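Local coordinates for probable host range protein 2-3 (Myxoma virus, PDB 5CZ3) that probably acts as a host-range factor of the poxvirus C7 family, enabling the virus to multiply in different cell types, at residues 43-48 and 120-125; 55-60 and 85-90. All blocks are in the same frame, centred on the assembly; numbering follows the deposited sequence.

Contact 1: residues 43-48 and 120-125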
loop_
_atom_site.group_PDB
_atom_site.type_symbol
_atom_site.label_atom_id
_atom_site.label_comp_id
_atom_site.label_asym_id
_atom_site.label_seq_id
_atom_site.Cartn_x
_atom_site.Cartn_y
_atom_site.Cartn_z
ATOM N N THR A 43 -4.032 -5.343 21.256
ATOM C CA THR A 43 -3.742 -4.162 22.062
ATOM C C THR A 43 -3.967 -2.878 21.269
ATOM O O THR A 43 -4.085 -2.902 20.043
ATOM C CB THR A 43 -2.290 -4.175 22.585
ATOM O OG1 THR A 43 -1.379 -4.142 21.480
ATOM C CG2 THR A 43 -2.029 -5.423 23.412
ATOM N N CYS A 44 -4.023 -1.759 21.982
ATOM C CA CYS A 44 -4.213 -0.453 21.364
ATOM C C CYS A 44 -2.867 0.098 20.906
ATOM O O CYS A 44 -1.950 0.244 21.712
ATOM C CB CYS A 44 -4.876 0.508 22.350
ATOM S SG CYS A 44 -6.550 0.018 22.831
ATOM N N LYS A 45 -2.739 0.397 19.618
ATOM C CA LYS A 45 -1.456 0.853 19.094
ATOM C C LYS A 45 -1.591 1.785 17.898
ATOM O O LYS A 45 -2.660 1.906 17.300
ATOM C CB LYS A 45 -0.590 -0.347 18.702
ATOM C CG LYS A 45 -1.143 -1.151 17.538
ATOM C CD LYS A 45 -0.293 -2.376 17.250
ATOM C CE LYS A 45 -0.187 -3.274 18.472
ATOM N NZ LYS A 45 0.578 -4.519 18.182
ATOM N N TYR A 46 -0.489 2.446 17.562
ATOM C CA TYR A 46 -0.408 3.253 16.355
ATOM C C TYR A 46 0.288 2.460 15.256
ATOM O O TYR A 46 1.368 1.912 15.469
ATOM C CB TYR A 46 0.343 4.561 16.619
ATOM C CG TYR A 46 -0.440 5.585 17.409
ATOM C CD1 TYR A 46 -1.275 6.492 16.770
ATOM C CD2 TYR A 46 -0.337 5.652 18.791
ATOM C CE1 TYR A 46 -1.989 7.435 17.485
ATOM C CE2 TYR A 46 -1.047 6.592 19.516
ATOM C CZ TYR A 46 -1.872 7.481 18.857
ATOM O OH TYR A 46 -2.581 8.419 19.572
ATOM N N ILE A 47 -0.333 2.396 14.085
ATOM C CA ILE A 47 0.263 1.696 12.955
ATOM C C ILE A 47 0.700 2.691 11.887
ATOM O O ILE A 47 -0.115 3.444 11.353
ATOM C CB ILE A 47 -0.709 0.674 12.345
ATOM C CG1 ILE A 47 -1.140 -0.339 13.405
ATOM C CG2 ILE A 47 -0.062 -0.040 11.170
ATOM C CD1 ILE A 47 -2.167 -1.329 12.916
ATOM N N THR A 48 1.995 2.692 11.586
ATOM C CA THR A 48 2.562 3.633 10.628
ATOM C C THR A 48 2.752 2.987 9.259
ATOM O O THR A 48 3.419 1.959 9.135
ATOM C CB THR A 48 3.919 4.182 11.116
ATOM O OG1 THR A 48 3.768 4.760 12.418
ATOM C CG2 THR A 48 4.448 5.238 10.157
ATOM N N VAL A 120 -2.256 -8.844 8.181
ATOM C CA VAL A 120 -1.088 -8.582 9.010
ATOM C C VAL A 120 -1.448 -8.617 10.492
ATOM O O VAL A 120 -2.233 -7.799 10.972
ATOM C CB VAL A 120 -0.444 -7.223 8.673
ATOM C CG1 VAL A 120 0.724 -6.947 9.607
ATOM C CG2 VAL A 120 0.011 -7.190 7.222
ATOM N N ASN A 121 -0.873 -9.576 11.210
ATOM C CA ASN A 121 -1.088 -9.700 12.646
ATOM C C ASN A 121 -0.060 -8.883 13.417
ATOM O O ASN A 121 1.040 -9.356 13.668
ATOM C CB ASN A 121 -1.018 -11.171 13.066
ATOM C CG ASN A 121 -1.498 -11.404 14.488
ATOM O OD1 ASN A 121 -1.173 -10.648 15.404
ATOM N ND2 ASN A 121 -2.279 -12.461 14.677
ATOM N N THR A 122 -0.425 -7.671 13.820
ATOM C CA THR A 122 0.539 -6.745 14.414
ATOM C C THR A 122 1.122 -7.224 15.744
ATOM O O THR A 122 2.047 -6.609 16.276
ATOM C CB THR A 122 -0.091 -5.363 14.639
ATOM O OG1 THR A 122 -1.068 -5.445 15.683
ATOM C CG2 THR A 122 -0.750 -4.865 13.360
ATOM N N ASP A 123 0.590 -8.319 16.278
ATOM C CA ASP A 123 1.062 -8.858 17.548
ATOM C C ASP A 123 2.079 -9.973 17.344
ATOM O O ASP A 123 3.094 -10.034 18.035
ATOM C CB ASP A 123 -0.114 -9.366 18.380
ATOM C CG ASP A 123 -1.003 -8.246 18.871
ATOM O OD1 ASP A 123 -0.462 -7.184 19.247
ATOM O OD2 ASP A 123 -2.239 -8.423 18.876
ATOM N N THR A 124 1.799 -10.860 16.395
ATOM C CA THR A 124 2.715 -11.946 16.076
ATOM C C THR A 124 3.623 -11.520 14.934
ATOM O O THR A 124 4.643 -12.156 14.677
ATOM C CB THR A 124 1.967 -13.267 15.828
ATOM O OG1 THR A 124 1.174 -13.156 14.639
ATOM C CG2 THR A 124 1.066 -13.591 17.006
ATOM N N ARG A 125 3.251 -10.425 14.272
ATOM C CA ARG A 125 3.892 -9.928 13.047
ATOM C C ARG A 125 3.976 -11.011 11.967
ATOM O O ARG A 125 4.866 -10.983 11.118
#

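Contact 2: residues 55-60 and 85-90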
loop_
_atom_site.group_PDB
_atom_site.type_symbol
_atom_site.label_atom_id
_atom_site.label_comp_id
_atom_site.label_asym_id
_atom_site.label_seq_id
_atom_site.Cartn_x
_atom_site.Cartn_y
_atom_site.Cartn_z
ATOM N N PRO A 55 5.163 6.504 -10.024
ATOM C CA PRO A 55 4.252 6.587 -11.169
ATOM C C PRO A 55 4.960 6.393 -12.504
ATOM O O PRO A 55 6.105 6.815 -12.663
ATOM C CB PRO A 55 3.684 8.007 -11.065
ATOM C CG PRO A 55 3.840 8.374 -9.634
ATOM C CD PRO A 55 5.114 7.722 -9.197
ATOM N N ASP A 56 4.277 5.755 -13.447
ATOM C CA ASP A 56 4.796 5.602 -14.798
ATOM C C ASP A 56 4.549 6.894 -15.569
ATOM O O ASP A 56 3.634 6.974 -16.389
ATOM C CB ASP A 56 4.136 4.409 -15.494
ATOM C CG ASP A 56 4.813 4.043 -16.799
ATOM O OD1 ASP A 56 5.877 4.620 -17.109
ATOM O OD2 ASP A 56 4.281 3.167 -17.515
ATOM N N TRP A 57 5.377 7.898 -15.295
ATOM C CA TRP A 57 5.170 9.254 -15.799
ATOM C C TRP A 57 5.076 9.338 -17.321
ATOM O O TRP A 57 4.318 10.149 -17.855
ATOM C CB TRP A 57 6.292 10.176 -15.310
ATOM C CG TRP A 57 6.345 10.342 -13.815
ATOM C CD1 TRP A 57 7.302 9.859 -12.971
ATOM C CD2 TRP A 57 5.401 11.042 -12.994
ATOM N NE1 TRP A 57 7.013 10.214 -11.676
ATOM C CE2 TRP A 57 5.852 10.940 -11.662
ATOM C CE3 TRP A 57 4.220 11.743 -13.254
ATOM C CZ2 TRP A 57 5.163 11.513 -10.595
ATOM C CZ3 TRP A 57 3.537 12.311 -12.192
ATOM C CH2 TRP A 57 4.011 12.191 -10.880
ATOM N N GLU A 58 5.839 8.500 -18.016
ATOM C CA GLU A 58 5.880 8.547 -19.475
ATOM C C GLU A 58 4.554 8.145 -20.115
ATOM O O GLU A 58 4.297 8.462 -21.275
ATOM C CB GLU A 58 6.995 7.645 -20.010
ATOM C CG GLU A 58 8.394 8.048 -19.585
ATOM C CD GLU A 58 9.460 7.431 -20.467
ATOM N N ASN A 59 3.710 7.454 -19.356
ATOM C CA ASN A 59 2.478 6.908 -19.909
ATOM C C ASN A 59 1.216 7.453 -19.246
ATOM O O ASN A 59 0.122 6.925 -19.450
ATOM C CB ASN A 59 2.502 5.383 -19.808
ATOM C CG ASN A 59 3.730 4.781 -20.461
ATOM O OD1 ASN A 59 4.184 5.250 -21.506
ATOM N ND2 ASN A 59 4.280 3.741 -19.847
ATOM N N ILE A 60 1.370 8.510 -18.456
ATOM C CA ILE A 60 0.228 9.158 -17.819
ATOM C C ILE A 60 0.298 10.671 -17.980
ATOM O O ILE A 60 1.373 11.235 -18.174
ATOM C CB ILE A 60 0.141 8.821 -16.316
ATOM C CG1 ILE A 60 1.407 9.288 -15.590
ATOM C CG2 ILE A 60 -0.091 7.330 -16.110
ATOM C CD1 ILE A 60 1.410 8.990 -14.106
ATOM N N THR A 85 11.622 10.844 -8.877
ATOM C CA THR A 85 10.828 9.793 -9.500
ATOM C C THR A 85 9.765 9.227 -8.565
ATOM O O THR A 85 8.767 8.666 -9.017
ATOM C CB THR A 85 11.726 8.639 -9.978
ATOM O OG1 THR A 85 12.644 8.285 -8.935
ATOM C CG2 THR A 85 12.512 9.055 -11.209
ATOM N N SER A 86 9.982 9.381 -7.263
ATOM C CA SER A 86 9.122 8.755 -6.265
ATOM C C SER A 86 8.237 9.743 -5.516
ATOM O O SER A 86 8.649 10.861 -5.208
ATOM C CB SER A 86 9.970 7.977 -5.256
ATOM O OG SER A 86 10.692 6.938 -5.893
ATOM N N LEU A 87 7.013 9.310 -5.233
ATOM C CA LEU A 87 6.115 10.023 -4.336
ATOM C C LEU A 87 6.040 9.248 -3.026
ATOM O O LEU A 87 5.791 8.042 -3.027
ATOM C CB LEU A 87 4.723 10.178 -4.954
ATOM C CG LEU A 87 4.625 10.875 -6.315
ATOM C CD1 LEU A 87 3.221 10.745 -6.885
ATOM C CD2 LEU A 87 5.022 12.338 -6.195
ATOM N N ILE A 88 6.261 9.933 -1.910
ATOM C CA ILE A 88 6.344 9.259 -0.621
ATOM C C ILE A 88 5.205 9.656 0.314
ATOM O O ILE A 88 5.168 10.775 0.825
ATOM C CB ILE A 88 7.691 9.546 0.066
ATOM C CG1 ILE A 88 8.841 9.083 -0.830
ATOM C CG2 ILE A 88 7.757 8.858 1.418
ATOM C CD1 ILE A 88 10.202 9.548 -0.371
ATOM N N TYR A 89 4.279 8.728 0.528
ATOM C CA TYR A 89 3.162 8.946 1.440
ATOM C C TYR A 89 3.455 8.361 2.819
ATOM O O TYR A 89 4.154 7.354 2.943
ATOM C CB TYR A 89 1.877 8.324 0.886
ATOM C CG TYR A 89 1.358 8.941 -0.395
ATOM C CD1 TYR A 89 1.833 8.525 -1.633
ATOM C CD2 TYR A 89 0.375 9.922 -0.367
ATOM C CE1 TYR A 89 1.350 9.079 -2.806
ATOM C CE2 TYR A 89 -0.113 10.480 -1.534
ATOM C CZ TYR A 89 0.379 10.055 -2.749
ATOM O OH TYR A 89 -0.105 10.611 -3.911
ATOM N N LYS A 90 2.912 8.994 3.852
ATOM C CA LYS A 90 3.017 8.471 5.208
ATOM C C LYS A 90 1.710 8.690 5.956
ATOM O O LYS A 90 1.232 9.818 6.068
ATOM C CB LYS A 90 4.173 9.128 5.965
ATOM C CG LYS A 90 4.311 8.652 7.408
ATOM C CD LYS A 90 5.541 9.242 8.084
ATOM C CE LYS A 90 5.658 8.768 9.528
ATOM N NZ LYS A 90 6.893 9.277 10.189
#

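Contact 1: residues 43-48 and 120-125
Polar bonds from a single ammonium group carry most of this contact between the start of strand 45-54 and the turn that leaves strand 117-121. K45 sets its CG between the backbone N and the carbonyl carbon (chi1 66°), and a further bend at chi3 sends the chain out to meet T122 tip to tip. NZ then donates to T122 OG1 at 3.1 Å and forms a salt bridge, also 3.1 Å long, with D123 OD1. The lysine crosses D123 obliquely, and NZ meets OD1 from above the carboxylate plane, 38° out of it. T122 OG1 is held from a second side by K40 O, while D123 OD2 takes the backbone N of A42; both residues are thereby tied to the end of strand 34-40 and the loop after it, as well as to K45. The nearby ammonium charge, with A42 N on the other oxygen, probably favours the ionised carboxylate.

The apolar share is small. T122 CG2 lies anti to its own carbonyl carbon and touches I47 CD1 at 3.8 Å, the two side chains crossing at about a right angle. I47 also rests on L39, which brings this methyl contact to the margin of the sandwich interior.

Bonds within 120-125 fix the shape of the receiving turn. N121 OD1 accepts from D123 N at 3.0 Å, in the carbonyl plane, and from T124 N at 3.1 Å, with that donor above the plane. Residues 122-124 have helical backbone angles, consistent with this double grip. Such an Asx turn, extended to an Asx motif, here opens the connection to strand 126-131, and K45 bridges it to the opposing sheet at one end of the C7-family beta-sandwich.

Contact 2: residues 55-60 and 85-90
With chi1 at -63°, W57 places CG beside its own backbone N and anti to the carbonyl carbon, and the indole folds back over P55. L87 makes the same choice at chi1 (-57°), and its extended chi2 carries CD1 out to the proline. The result is a small apolar cluster with P55 in the middle. P55 CB sits 3.7 Å above the W57 ring plane, over its centre, a placement consistent with a CH-pi contact inside the loop. The CG of P55 meets L87 CD1 at 3.7 Å, the two side chains crossing at about a right angle. W57 adds a looser touch, its CZ2 lying 4.3 Å from L87 CD1.

The backbone carbonyl of T85 approaches the indole edge near the ring plane, where W57 NE1 and T85 O are 3.5 Å apart. The same oxygen lies 3.8 Å from P55 CD.

Local bonds shape the loop that offers these groups. D56 is the centre of an inverse gamma turn, and its OD2 accepts from N59 ND2 as well as from V8 N, so the carboxylate links N59, just after the 3-10 segment 57-58, to V8 near the N-terminus. On the other side, T83 OG1 receives the backbone N atoms of T85 and S86, while L87 pairs with L53 in the sheet. No hydrogen bond or salt bridge joins 55-60 to 85-90. Their contact rests mainly on apolar packing, with one long polar approach at the indole edge, and so depends on fit of shape more than on directional bonds.

Overall arrangement
Contacts 1 and 2 lie on opposite sides of the chain's centre, their centres about 28 Å apart, yet both involve one antiparallel sheet. Strand 45-54 contributes its beginning to contact 1, and the loop following its end supplies 55-60 in contact 2; strand 87-95, its antiparallel neighbour, begins within 85-90. Segments 43-48 and 85-90 touch through T48 CG2 and K90 CE, 3.8 Å apart, though neither residue takes part in its own contact. Contact 1 spans from this sheet to the other by a charged bridge, whereas contact 2 sets the loop after one strand against the start of the neighbouring strand of the same sheet. In sequence, both segments of contact 2 fall between those of contact 1.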